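Long-range contacts in probable mannosyltransferase KTR4 (Saccharomyces cerevisiae, PDB 5A07), which is probably a glycosyltransferase of the GT-A fold, from the yeast mannosyltransferase family, modelled here with guanosine-5'-diphosphate and a manganese ion: residues Y227-E232 against T319-V324; T106-V111 against R210-E215; K254-V259 against S369-F374. All coordinates share one frame; numbering follows the deposited sequence. Where two conformers were deposited one is given.

Contact 1 of 3, residues Y227-E232 against T319-V324. With MN (manganese (II) ion), chain G; GDP (guanosine-5'-diphosphate), chain F.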
loop_
_atom_site.group_PDB
_atom_site.type_symbol
_atom_site.label_atom_id
_atom_site.label_comp_id
_atom_site.label_asym_id
_atom_site.label_seq_id
_atom_site.Cartn_x
_atom_site.Cartn_y
_atom_site.Cartn_z
ATOM N N TYR B 227 3.058 14.263 3.852
ATOM C CA TYR B 227 3.413 12.821 3.845
ATOM C C TYR B 227 2.797 12.128 5.021
ATOM O O TYR B 227 2.751 12.731 6.120
ATOM C CB TYR B 227 4.889 12.655 3.966
ATOM C CG TYR B 227 5.675 13.118 2.782
ATOM C CD1 TYR B 227 5.702 12.369 1.598
ATOM C CD2 TYR B 227 6.329 14.329 2.797
ATOM C CE1 TYR B 227 6.398 12.786 0.506
ATOM C CE2 TYR B 227 7.043 14.743 1.685
ATOM C CZ TYR B 227 7.096 13.968 0.543
ATOM O OH TYR B 227 7.800 14.408 -0.605
ATOM N N VAL B 228 2.436 10.853 4.822
ATOM C CA VAL B 228 2.025 10.012 5.933
ATOM C C VAL B 228 2.836 8.739 5.818
ATOM O O VAL B 228 3.143 8.271 4.700
ATOM C CB VAL B 228 0.517 9.667 6.018
ATOM C CG1 VAL B 228 -0.398 10.925 6.163
ATOM C CG2 VAL B 228 0.098 8.872 4.869
ATOM N N TRP B 229 3.198 8.195 6.974
ATOM C CA TRP B 229 3.635 6.842 7.108
ATOM C C TRP B 229 2.467 6.149 7.812
ATOM O O TRP B 229 2.270 6.344 9.022
ATOM C CB TRP B 229 4.924 6.847 7.940
ATOM C CG TRP B 229 5.585 5.518 8.149
ATOM C CD1 TRP B 229 4.970 4.312 8.347
ATOM C CD2 TRP B 229 6.992 5.285 8.249
ATOM N NE1 TRP B 229 5.936 3.298 8.517
ATOM C CE2 TRP B 229 7.181 3.879 8.458
ATOM C CE3 TRP B 229 8.111 6.116 8.188
ATOM C CZ2 TRP B 229 8.448 3.320 8.598
ATOM C CZ3 TRP B 229 9.359 5.561 8.247
ATOM C CH2 TRP B 229 9.521 4.154 8.449
ATOM N N ARG B 230 1.763 5.275 7.122
ATOM C CA ARG B 230 0.732 4.441 7.707
ATOM C C ARG B 230 1.289 3.303 8.556
ATOM O O ARG B 230 2.066 2.487 8.060
ATOM C CB ARG B 230 -0.169 3.876 6.635
ATOM C CG ARG B 230 -1.280 2.954 7.135
ATOM C CD ARG B 230 -2.175 2.735 5.956
ATOM N NE ARG B 230 -3.081 1.648 6.149
ATOM C CZ ARG B 230 -3.952 1.278 5.239
ATOM N NH1 ARG B 230 -4.074 1.934 4.096
ATOM N NH2 ARG B 230 -4.734 0.261 5.477
ATOM N N LEU B 231 0.803 3.224 9.804
ATOM C CA LEU B 231 1.165 2.215 10.778
ATOM C C LEU B 231 -0.090 1.483 11.252
ATOM O O LEU B 231 -1.118 2.109 11.548
ATOM C CB LEU B 231 1.802 2.896 11.975
ATOM C CG LEU B 231 2.380 1.950 12.994
ATOM C CD1 LEU B 231 3.585 1.185 12.454
ATOM C CD2 LEU B 231 2.796 2.786 14.191
ATOM N N GLU B 232 -0.046 0.151 11.266
ATOM C CA GLU B 232 -1.168 -0.653 11.746
ATOM C C GLU B 232 -0.755 -1.421 13.007
ATOM O O GLU B 232 0.436 -1.563 13.298
ATOM C CB GLU B 232 -1.610 -1.686 10.714
ATOM C CG GLU B 232 -2.254 -1.052 9.505
ATOM C CD GLU B 232 -3.241 -1.929 8.758
ATOM O OE1 GLU B 232 -3.340 -3.158 9.012
ATOM O OE2 GLU B 232 -3.758 -1.405 7.751
ATOM N N THR B 319 -1.022 -2.241 1.508
ATOM C CA THR B 319 -1.076 -0.914 2.131
ATOM C C THR B 319 -1.052 -0.864 3.670
ATOM O O THR B 319 -1.034 0.214 4.227
ATOM C CB THR B 319 -2.350 -0.146 1.676
ATOM O OG1 THR B 319 -3.486 -0.955 1.962
ATOM C CG2 THR B 319 -2.244 0.159 0.144
ATOM N N ASN B 320 -1.044 -1.995 4.388
ATOM C CA ASN B 320 -0.882 -1.868 5.829
ATOM C C ASN B 320 0.354 -1.077 6.209
ATOM O O ASN B 320 0.423 -0.492 7.274
ATOM C CB ASN B 320 -1.008 -3.202 6.554
ATOM C CG ASN B 320 -0.080 -4.290 6.028
ATOM O OD1 ASN B 320 1.123 -4.182 6.120
ATOM N ND2 ASN B 320 -0.656 -5.356 5.561
ATOM N N PHE B 321 1.379 -1.147 5.374
ATOM C CA PHE B 321 2.510 -0.197 5.382
ATOM C C PHE B 321 2.417 0.631 4.119
ATOM O O PHE B 321 2.229 0.079 3.049
ATOM C CB PHE B 321 3.839 -0.966 5.325
ATOM C CG PHE B 321 5.061 -0.080 5.025
ATOM C CD1 PHE B 321 5.358 0.302 3.724
ATOM C CD2 PHE B 321 5.828 0.398 6.014
ATOM C CE1 PHE B 321 6.464 1.104 3.438
ATOM C CE2 PHE B 321 6.898 1.205 5.761
ATOM C CZ PHE B 321 7.226 1.573 4.480
ATOM N N GLU B 322 2.467 1.946 4.217
ATOM C CA GLU B 322 2.650 2.747 2.999
ATOM C C GLU B 322 3.244 4.108 3.422
ATOM O O GLU B 322 2.947 4.606 4.530
ATOM C CB GLU B 322 1.380 2.853 2.172
ATOM C CG GLU B 322 0.192 3.428 2.916
ATOM C CD GLU B 322 -1.098 3.503 2.119
ATOM O OE1 GLU B 322 -1.158 3.366 0.855
ATOM O OE2 GLU B 322 -2.108 3.758 2.784
ATOM N N ILE B 323 4.156 4.657 2.604
ATOM C CA ILE B 323 4.645 6.042 2.769
ATOM C C ILE B 323 3.977 6.752 1.575
ATOM O O ILE B 323 4.170 6.338 0.431
ATOM C CB ILE B 323 6.130 6.142 2.587
ATOM C CG1 ILE B 323 6.937 5.159 3.437
ATOM C CG2 ILE B 323 6.586 7.531 2.914
ATOM C CD1 ILE B 323 6.695 5.266 4.856
ATOM N N VAL B 324 3.226 7.794 1.816
ATOM C CA VAL B 324 2.456 8.379 0.719
ATOM C C VAL B 324 2.533 9.908 0.728
ATOM O O VAL B 324 2.469 10.578 1.772
ATOM C CB VAL B 324 1.020 7.809 0.608
ATOM C CG1 VAL B 324 0.288 7.917 1.888
ATOM C CG2 VAL B 324 0.272 8.494 -0.537
HETATM MN MN MN G . -3.958 -5.090 9.796
HETATM P PB GDP F . -6.468 -6.061 7.715
HETATM O O1B GDP F . -6.761 -7.412 8.251
HETATM O O2B GDP F . -6.958 -5.709 6.432
HETATM O O3B GDP F . -5.077 -5.639 8.004
HETATM O O3A GDP F . -7.502 -5.177 8.600
HETATM P PA GDP F . -7.343 -4.434 9.992
HETATM O O1A GDP F . -8.370 -4.803 10.972
HETATM O O2A GDP F . -5.980 -4.371 10.547
HETATM O "O5'" GDP F . -7.741 -2.970 9.555
HETATM C "C5'" GDP F . -6.945 -1.986 8.883
HETATM C "C4'" GDP F . -6.633 -0.774 9.745
HETATM O "O4'" GDP F . -7.875 -0.118 10.028
HETATM C "C3'" GDP F . -5.975 -1.090 11.077
HETATM O "O3'" GDP F . -5.136 0.029 11.455
HETATM C "C2'" GDP F . -7.182 -1.242 12.017
HETATM O "O2'" GDP F . -6.858 -0.909 13.360
HETATM C "C1'" GDP F . -8.090 -0.209 11.450
HETATM N N9 GDP F . -9.531 -0.520 11.600
HETATM C C8 GDP F . -10.243 -1.552 11.078
HETATM N N7 GDP F . -11.585 -1.407 11.425
HETATM C C5 GDP F . -11.684 -0.253 12.152
HETATM C C6 GDP F . -12.801 0.467 12.794
HETATM O O6 GDP F . -13.937 -0.089 12.649
HETATM N N1 GDP F . -12.517 1.594 13.462
HETATM C C2 GDP F . -11.225 2.081 13.587
HETATM N N2 GDP F . -11.014 3.200 14.272
HETATM N N3 GDP F . -10.156 1.447 13.014
HETATM C C4 GDP F . -10.351 0.347 12.264
HETATM O O HOH W 1 2.021 -0.880 9.348
HETATM O O HOH W 2 -4.560 -7.190 10.718
HETATM O O HOH W 3 -3.091 -4.728 11.996
#
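Arg230 and Glu322 join the two segments through a salt bridge. Arg230 NH1 lies 3.0 Å from Glu322 OE2, with the oxygen near the guanidinium plane. The carboxylate is met from above its own plane, and the two planes are 64° apart. The arginine chain is extended, with CG anti to the backbone N (chi1 179°). Thr319 O sits over one guanidinium face, 3.2 Å from Arg230 NE, but the angle is too poor for a hydrogen bond. At the other tip Arg230 NH2 donates to Glu232 OE2 at 3.0 Å. Glu232 OE1, the other carboxylate oxygen, binds the manganese ion at 2.2 Å. GDP O3B and O2A, two waters and His381 complete the metal site. Asn320 CB packs 3.4 Å from Glu232 CD. This is an interior part of the mixed sheet of the GT-A fold: strand 227-230 runs antiparallel to 322-324, and Glu232, in the loop beyond, carries the metal ligand. Val228 and Val324 exchange both backbone bonds of a hydrogen-bonded pair. On the face opposite Val228, Arg230 and Glu322, Ile323 CD1 lies over the Trp229 five-membered ring, 3.6 Å from its centroid. Phe321 CE2 approaches the same indole obliquely. Further out, Asp354 also pairs with Arg230 NH1, and Arg358 with Glu322 OE2. Tyr256 OH bonds to Glu322 OE1, while Tyr212 makes a cation-pi contact with the guanidinium.

Contact 2 of 3, residues T106-V111 against R210-E215. With GDP (guanosine-5'-diphosphate), chain F.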
loop_
_atom_site.group_PDB
_atom_site.type_symbol
_atom_site.label_atom_id
_atom_site.label_comp_id
_atom_site.label_asym_id
_atom_site.label_seq_id
_atom_site.Cartn_x
_atom_site.Cartn_y
_atom_site.Cartn_z
ATOM N N THR B 106 3.728 12.839 9.070
ATOM C CA THR B 106 3.268 12.242 10.299
ATOM C C THR B 106 3.211 10.742 10.112
ATOM O O THR B 106 2.982 10.257 8.999
ATOM C CB THR B 106 1.907 12.790 10.719
ATOM O OG1 THR B 106 1.549 12.381 12.041
ATOM C CG2 THR B 106 0.825 12.424 9.709
ATOM N N ILE B 107 3.387 10.049 11.224
ATOM C CA ILE B 107 3.029 8.647 11.320
ATOM C C ILE B 107 1.577 8.558 11.623
ATOM O O ILE B 107 1.116 9.242 12.516
ATOM C CB ILE B 107 3.857 7.977 12.386
ATOM C CG1 ILE B 107 5.308 8.103 11.976
ATOM C CG2 ILE B 107 3.493 6.518 12.432
ATOM C CD1 ILE B 107 6.154 8.141 13.135
ATOM N N LEU B 108 0.815 7.835 10.814
ATOM C CA LEU B 108 -0.611 7.797 10.924
ATOM C C LEU B 108 -1.126 6.427 11.295
ATOM O O LEU B 108 -0.741 5.423 10.686
ATOM C CB LEU B 108 -1.255 8.183 9.579
ATOM C CG LEU B 108 -2.773 7.960 9.500
ATOM C CD1 LEU B 108 -3.562 8.896 10.396
ATOM C CD2 LEU B 108 -3.271 8.131 8.070
ATOM N N SER B 109 -2.042 6.344 12.270
ATOM C CA SER B 109 -2.703 5.099 12.563
ATOM C C SER B 109 -4.208 5.343 12.756
ATOM O O SER B 109 -4.608 6.147 13.613
ATOM C CB SER B 109 -2.207 4.434 13.861
ATOM O OG SER B 109 -0.796 4.374 14.012
ATOM N N LEU B 110 -4.984 4.560 12.037
ATOM C CA LEU B 110 -6.397 4.431 12.249
ATOM C C LEU B 110 -6.562 3.244 13.111
ATOM O O LEU B 110 -6.246 2.130 12.684
ATOM C CB LEU B 110 -7.085 4.174 10.911
ATOM C CG LEU B 110 -8.570 3.904 10.956
ATOM C CD1 LEU B 110 -9.336 5.198 11.269
ATOM C CD2 LEU B 110 -9.122 3.279 9.668
ATOM N N VAL B 111 -7.064 3.456 14.350
ATOM C CA VAL B 111 -7.177 2.378 15.300
ATOM C C VAL B 111 -8.373 2.565 16.230
ATOM O O VAL B 111 -8.877 3.680 16.351
ATOM C CB VAL B 111 -5.943 2.283 16.228
ATOM C CG1 VAL B 111 -4.763 1.676 15.468
ATOM C CG2 VAL B 111 -5.483 3.618 16.713
ATOM N N ARG B 210 -13.180 2.052 2.497
ATOM C CA ARG B 210 -13.559 3.273 1.844
ATOM C C ARG B 210 -12.861 4.516 2.433
ATOM O O ARG B 210 -12.370 5.405 1.670
ATOM C CB ARG B 210 -15.085 3.394 1.954
ATOM C CG ARG B 210 -15.632 4.755 1.504
ATOM C CD ARG B 210 -17.170 4.560 1.377
ATOM N NE ARG B 210 -17.862 5.809 1.199
ATOM C CZ ARG B 210 -18.486 6.495 2.162
ATOM N NH1 ARG B 210 -18.486 6.061 3.397
ATOM N NH2 ARG B 210 -19.180 7.589 1.852
ATOM N N PHE B 211 -12.802 4.607 3.779
ATOM C CA PHE B 211 -12.161 5.742 4.441
ATOM C C PHE B 211 -10.647 5.787 4.034
ATOM O O PHE B 211 -10.131 6.858 3.719
ATOM C CB PHE B 211 -12.252 5.575 5.961
ATOM C CG PHE B 211 -11.501 6.604 6.737
ATOM C CD1 PHE B 211 -12.041 7.857 6.977
ATOM C CD2 PHE B 211 -10.264 6.323 7.279
ATOM C CE1 PHE B 211 -11.340 8.849 7.642
ATOM C CE2 PHE B 211 -9.533 7.319 7.972
ATOM C CZ PHE B 211 -10.077 8.597 8.154
ATOM N N TYR B 212 -9.992 4.636 4.082
ATOM C CA TYR B 212 -8.512 4.626 3.713
ATOM C C TYR B 212 -8.288 4.870 2.213
ATOM O O TYR B 212 -7.208 5.335 1.797
ATOM C CB TYR B 212 -7.821 3.353 4.221
ATOM C CG TYR B 212 -6.903 3.595 5.411
ATOM C CD1 TYR B 212 -6.040 4.693 5.433
ATOM C CD2 TYR B 212 -6.878 2.716 6.533
ATOM C CE1 TYR B 212 -5.189 4.917 6.505
ATOM C CE2 TYR B 212 -5.991 2.923 7.573
ATOM C CZ TYR B 212 -5.151 4.015 7.567
ATOM O OH TYR B 212 -4.243 4.245 8.623
ATOM N N SER B 213 -9.319 4.637 1.393
ATOM C CA SER B 213 -9.222 4.881 -0.043
ATOM C C SER B 213 -9.355 6.350 -0.308
ATOM O O SER B 213 -8.520 6.954 -1.014
ATOM C CB SER B 213 -10.293 4.119 -0.866
ATOM O OG SER B 213 -10.177 2.695 -0.769
ATOM N N LYS B 214 -10.397 6.979 0.254
ATOM C CA LYS B 214 -10.797 8.320 -0.273
ATOM C C LYS B 214 -11.030 9.459 0.688
ATOM O O LYS B 214 -11.223 10.602 0.262
ATOM C CB LYS B 214 -12.049 8.165 -1.175
ATOM C CG LYS B 214 -13.374 8.010 -0.420
ATOM C CD LYS B 214 -14.502 7.812 -1.444
ATOM C CE LYS B 214 -15.877 8.248 -0.976
ATOM N NZ LYS B 214 -15.844 9.644 -0.481
ATOM N N GLU B 215 -10.964 9.185 1.986
ATOM C CA GLU B 215 -11.330 10.207 2.974
ATOM C C GLU B 215 -10.231 10.581 3.968
ATOM O O GLU B 215 -10.218 11.735 4.428
ATOM C CB GLU B 215 -12.566 9.747 3.698
ATOM C CG GLU B 215 -13.114 10.712 4.759
ATOM C CD GLU B 215 -13.419 12.116 4.237
ATOM O OE1 GLU B 215 -13.679 12.242 3.035
ATOM O OE2 GLU B 215 -13.357 13.085 5.028
HETATM P PB GDP F . -6.468 -6.061 7.715
HETATM O O1B GDP F . -6.761 -7.412 8.251
HETATM O O2B GDP F . -6.958 -5.709 6.432
HETATM O O3B GDP F . -5.077 -5.639 8.004
HETATM O O3A GDP F . -7.502 -5.177 8.600
HETATM P PA GDP F . -7.343 -4.434 9.992
HETATM O O1A GDP F . -8.370 -4.803 10.972
HETATM O O2A GDP F . -5.980 -4.371 10.547
HETATM O "O5'" GDP F . -7.741 -2.970 9.555
HETATM C "C5'" GDP F . -6.945 -1.986 8.883
HETATM C "C4'" GDP F . -6.633 -0.774 9.745
HETATM O "O4'" GDP F . -7.875 -0.118 10.028
HETATM C "C3'" GDP F . -5.975 -1.090 11.077
HETATM O "O3'" GDP F . -5.136 0.029 11.455
HETATM C "C2'" GDP F . -7.182 -1.242 12.017
HETATM O "O2'" GDP F . -6.858 -0.909 13.360
HETATM C "C1'" GDP F . -8.090 -0.209 11.450
HETATM N N9 GDP F . -9.531 -0.520 11.600
HETATM C C8 GDP F . -10.243 -1.552 11.078
HETATM N N7 GDP F . -11.585 -1.407 11.425
HETATM C C5 GDP F . -11.684 -0.253 12.152
HETATM C C6 GDP F . -12.801 0.467 12.794
HETATM O O6 GDP F . -13.937 -0.089 12.649
HETATM N N1 GDP F . -12.517 1.594 13.462
HETATM C C2 GDP F . -11.225 2.081 13.587
HETATM N N2 GDP F . -11.014 3.200 14.272
HETATM N N3 GDP F . -10.156 1.447 13.014
HETATM C C4 GDP F . -10.351 0.347 12.264
HETATM O O HOH W 4 -3.612 2.300 10.373
#
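Leu110 fits against Tyr212 and Phe211, and this is the close-packed part of the contact. The Leu110 and Tyr212 side chains pass one another, running opposite ways. Leu110 CB comes 3.7 Å from Tyr212 CE2, and Leu110 CD2 touches the same atom, Tyr212 CE2. The other methyl, CD1, lies 3.9 Å from Phe211 CE2. Leu110 also touches the ligand: its CG is anti to the backbone N (chi1 175°) and lies against N3 of the base, while CD2 meets the ribose O4'. Leu108 is held more loosely. It reaches Tyr212 tip to tip, with Leu108 CD2 4.0 Å from Tyr212 OH. No direct hydrogen bond crosses between the segments, and the backbones stay far apart, with axes 11.5 Å from each other. A water does the polar joining beside the apolar patch. It accepts from Leu110 N at 3.1 Å and is hydrogen-bonded to Tyr212 OH at 2.7 Å and to GDP O3'. Leu110 O takes bonds from both ribose hydroxyls, the shorter being 2.7 Å from O3'. Trp174 meets the Phe211 ring, and Phe216 packs edge-to-face with Tyr212. The arrangement belongs to the nucleotide pocket of a GT-A fold, where the C-terminal end of strand 105-110 receives the ribose and base and helix 203-214 covers one side.

Contact 3 of 3, residues K254-V259 against S369-F374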
loop_
_atom_site.group_PDB
_atom_site.type_symbol
_atom_site.label_atom_id
_atom_site.label_comp_id
_atom_site.label_asym_id
_atom_site.label_seq_id
_atom_site.Cartn_x
_atom_site.Cartn_y
_atom_site.Cartn_z
ATOM N N LYS B 254 9.703 10.809 -5.085
ATOM C CA LYS B 254 8.884 9.667 -4.921
ATOM C C LYS B 254 7.579 10.035 -4.273
ATOM O O LYS B 254 7.543 10.716 -3.252
ATOM C CB LYS B 254 9.598 8.601 -4.081
ATOM C CG LYS B 254 10.998 8.313 -4.556
ATOM C CD LYS B 254 11.048 7.792 -5.967
ATOM C CE LYS B 254 12.513 7.459 -6.310
ATOM N NZ LYS B 254 12.479 7.083 -7.730
ATOM N N ILE B 255 6.507 9.547 -4.858
ATOM C CA ILE B 255 5.187 9.814 -4.306
ATOM C C ILE B 255 4.624 8.684 -3.462
ATOM O O ILE B 255 3.579 8.828 -2.864
ATOM C CB ILE B 255 4.175 10.121 -5.419
ATOM C CG1 ILE B 255 3.965 8.950 -6.341
ATOM C CG2 ILE B 255 4.617 11.428 -6.145
ATOM C CD1 ILE B 255 2.728 9.035 -7.260
ATOM N N TYR B 256 5.298 7.524 -3.475
ATOM C CA TYR B 256 4.727 6.376 -2.800
ATOM C C TYR B 256 5.855 5.404 -2.473
ATOM O O TYR B 256 6.766 5.202 -3.287
ATOM C CB TYR B 256 3.676 5.715 -3.654
ATOM C CG TYR B 256 2.819 4.695 -2.893
ATOM C CD1 TYR B 256 1.792 5.124 -2.061
ATOM C CD2 TYR B 256 3.035 3.361 -2.994
ATOM C CE1 TYR B 256 1.025 4.222 -1.355
ATOM C CE2 TYR B 256 2.227 2.446 -2.308
ATOM C CZ TYR B 256 1.221 2.908 -1.505
ATOM O OH TYR B 256 0.437 2.030 -0.824
ATOM N N GLY B 257 5.785 4.842 -1.283
ATOM C CA GLY B 257 6.699 3.820 -0.830
ATOM C C GLY B 257 5.978 2.600 -0.308
ATOM O O GLY B 257 4.979 2.722 0.455
ATOM N N PHE B 258 6.477 1.416 -0.699
ATOM C CA PHE B 258 5.902 0.171 -0.296
ATOM C C PHE B 258 7.005 -0.824 0.056
ATOM O O PHE B 258 8.173 -0.644 -0.299
ATOM C CB PHE B 258 4.974 -0.392 -1.389
ATOM C CG PHE B 258 5.696 -0.993 -2.586
ATOM C CD1 PHE B 258 6.134 -0.208 -3.607
ATOM C CD2 PHE B 258 5.937 -2.344 -2.663
ATOM C CE1 PHE B 258 6.806 -0.755 -4.701
ATOM C CE2 PHE B 258 6.620 -2.899 -3.740
ATOM C CZ PHE B 258 7.057 -2.087 -4.742
ATOM N N VAL B 259 6.600 -1.866 0.747
ATOM C CA VAL B 259 7.468 -3.007 1.057
ATOM C C VAL B 259 7.056 -4.371 0.491
ATOM O O VAL B 259 7.956 -5.246 0.235
ATOM C CB VAL B 259 7.792 -3.179 2.569
ATOM C CG1 VAL B 259 8.613 -2.040 3.113
ATOM C CG2 VAL B 259 6.536 -3.344 3.402
ATOM N N SER B 369 8.227 5.089 -12.049
ATOM C CA SER B 369 9.556 5.333 -11.476
ATOM C C SER B 369 9.487 6.290 -10.253
ATOM O O SER B 369 10.483 6.450 -9.561
ATOM C CB SER B 369 10.508 5.886 -12.540
ATOM O OG SER B 369 10.062 7.170 -12.975
ATOM N N SER B 370 8.312 6.848 -9.979
ATOM C CA SER B 370 8.060 7.622 -8.791
ATOM C C SER B 370 7.561 6.789 -7.580
ATOM O O SER B 370 7.269 7.379 -6.540
ATOM C CB SER B 370 7.069 8.812 -9.047
ATOM O OG SER B 370 5.733 8.368 -9.274
ATOM N N ILE B 371 7.414 5.474 -7.756
ATOM C CA ILE B 371 6.878 4.549 -6.746
ATOM C C ILE B 371 8.082 3.692 -6.283
ATOM O O ILE B 371 8.753 3.018 -7.123
ATOM C CB ILE B 371 5.754 3.687 -7.317
ATOM C CG1 ILE B 371 4.579 4.579 -7.788
ATOM C CG2 ILE B 371 5.346 2.662 -6.294
ATOM C CD1 ILE B 371 3.534 3.819 -8.508
ATOM N N HIS B 372 8.461 3.838 -5.026
ATOM C CA HIS B 372 9.706 3.328 -4.495
ATOM C C HIS B 372 9.434 2.049 -3.700
ATOM O O HIS B 372 8.647 2.094 -2.721
ATOM C CB HIS B 372 10.375 4.349 -3.611
ATOM C CG HIS B 372 11.673 3.919 -3.027
ATOM N ND1 HIS B 372 12.836 3.859 -3.766
ATOM C CD2 HIS B 372 12.003 3.509 -1.783
ATOM C CE1 HIS B 372 13.824 3.410 -3.012
ATOM N NE2 HIS B 372 13.353 3.207 -1.792
ATOM N N TRP B 373 10.229 1.011 -3.959
ATOM C CA TRP B 373 10.247 -0.207 -3.145
ATOM C C TRP B 373 11.321 -0.105 -2.052
ATOM O O TRP B 373 12.533 -0.114 -2.335
ATOM C CB TRP B 373 10.500 -1.450 -4.014
ATOM C CG TRP B 373 10.537 -2.738 -3.271
ATOM C CD1 TRP B 373 9.834 -3.040 -2.176
ATOM C CD2 TRP B 373 11.216 -3.910 -3.635
ATOM N NE1 TRP B 373 10.091 -4.311 -1.756
ATOM C CE2 TRP B 373 10.961 -4.867 -2.637
ATOM C CE3 TRP B 373 12.060 -4.255 -4.700
ATOM C CZ2 TRP B 373 11.467 -6.147 -2.690
ATOM C CZ3 TRP B 373 12.574 -5.501 -4.743
ATOM C CH2 TRP B 373 12.269 -6.450 -3.751
ATOM N N PHE B 374 10.866 -0.004 -0.790
ATOM C CA PHE B 374 11.751 0.200 0.346
ATOM C C PHE B 374 12.328 -1.144 0.758
ATOM O O PHE B 374 11.941 -1.745 1.785
ATOM C CB PHE B 374 11.004 0.855 1.531
ATOM C CG PHE B 374 11.022 2.345 1.484
ATOM C CD1 PHE B 374 12.190 3.034 1.718
ATOM C CD2 PHE B 374 9.852 3.068 1.166
ATOM C CE1 PHE B 374 12.211 4.436 1.632
ATOM C CE2 PHE B 374 9.893 4.439 1.099
ATOM C CZ PHE B 374 11.069 5.136 1.323
HETATM O O HOH W 5 11.188 4.589 -7.539
#
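Strands 256-258 and 371-373 run parallel, their axes 4.7 Å apart and 24° from alignment. Three backbone bonds form the ladder. His372 N gives a straight bond of 2.8 Å to Tyr256 O, Phe258 N bonds to His372 O, and Phe374 N bonds to Phe258 O. Before the strands, Ile255 N donates to Ser370 O. Lys254 bends at chi2 (-61°), and its NZ reaches Ser369 O at 2.8 Å. A water also takes a bond from NZ. At the far end Trp373 NE1 donates to Val259 O at 3.1 Å, arriving from above the carbonyl plane. The Phe258 ring lies nearly parallel to the indole five-membered ring, 13° between planes, but slid so far that they barely overlap. Trp373 CA sits over the phenyl face, and Trp373 CB is 3.6 Å from Phe258 CZ. On the face opposite Tyr256, Phe258, Ile371 and Trp373, Phe374 CE2, at the ring edge, lies 3.8 Å from Gly257 CA, so the ring packs directly on the glycine backbone. Helix 418-425 covers Phe258, Ile371 and Trp373, while helix 354-365 packs on Tyr256 and Ile371. Helix 245-251 meets Lys254 and Phe374, and strand 322-325 flanks 256-262.

From the N terminus, strand 105-110 comes first. Contact 2 closes a loop of 98 residues when helix 203-214 returns over that strand's ligand end. The chain then enters strand 227-230, which opens contact 1. Before contact 1 closes at 319-324, residues 254-259 open contact 3, which closes last at 369-374. Contacts 1 and 3 therefore cross, while contact 2 precedes both in series. All three reach one mixed sheet. Strand 227-230 pairs with 105-110 on one side and 322-325 on the other, and 322-325 pairs with 256-262. Contacts 1 and 2 both touch GDP; contact 3 extends the sheet away from it.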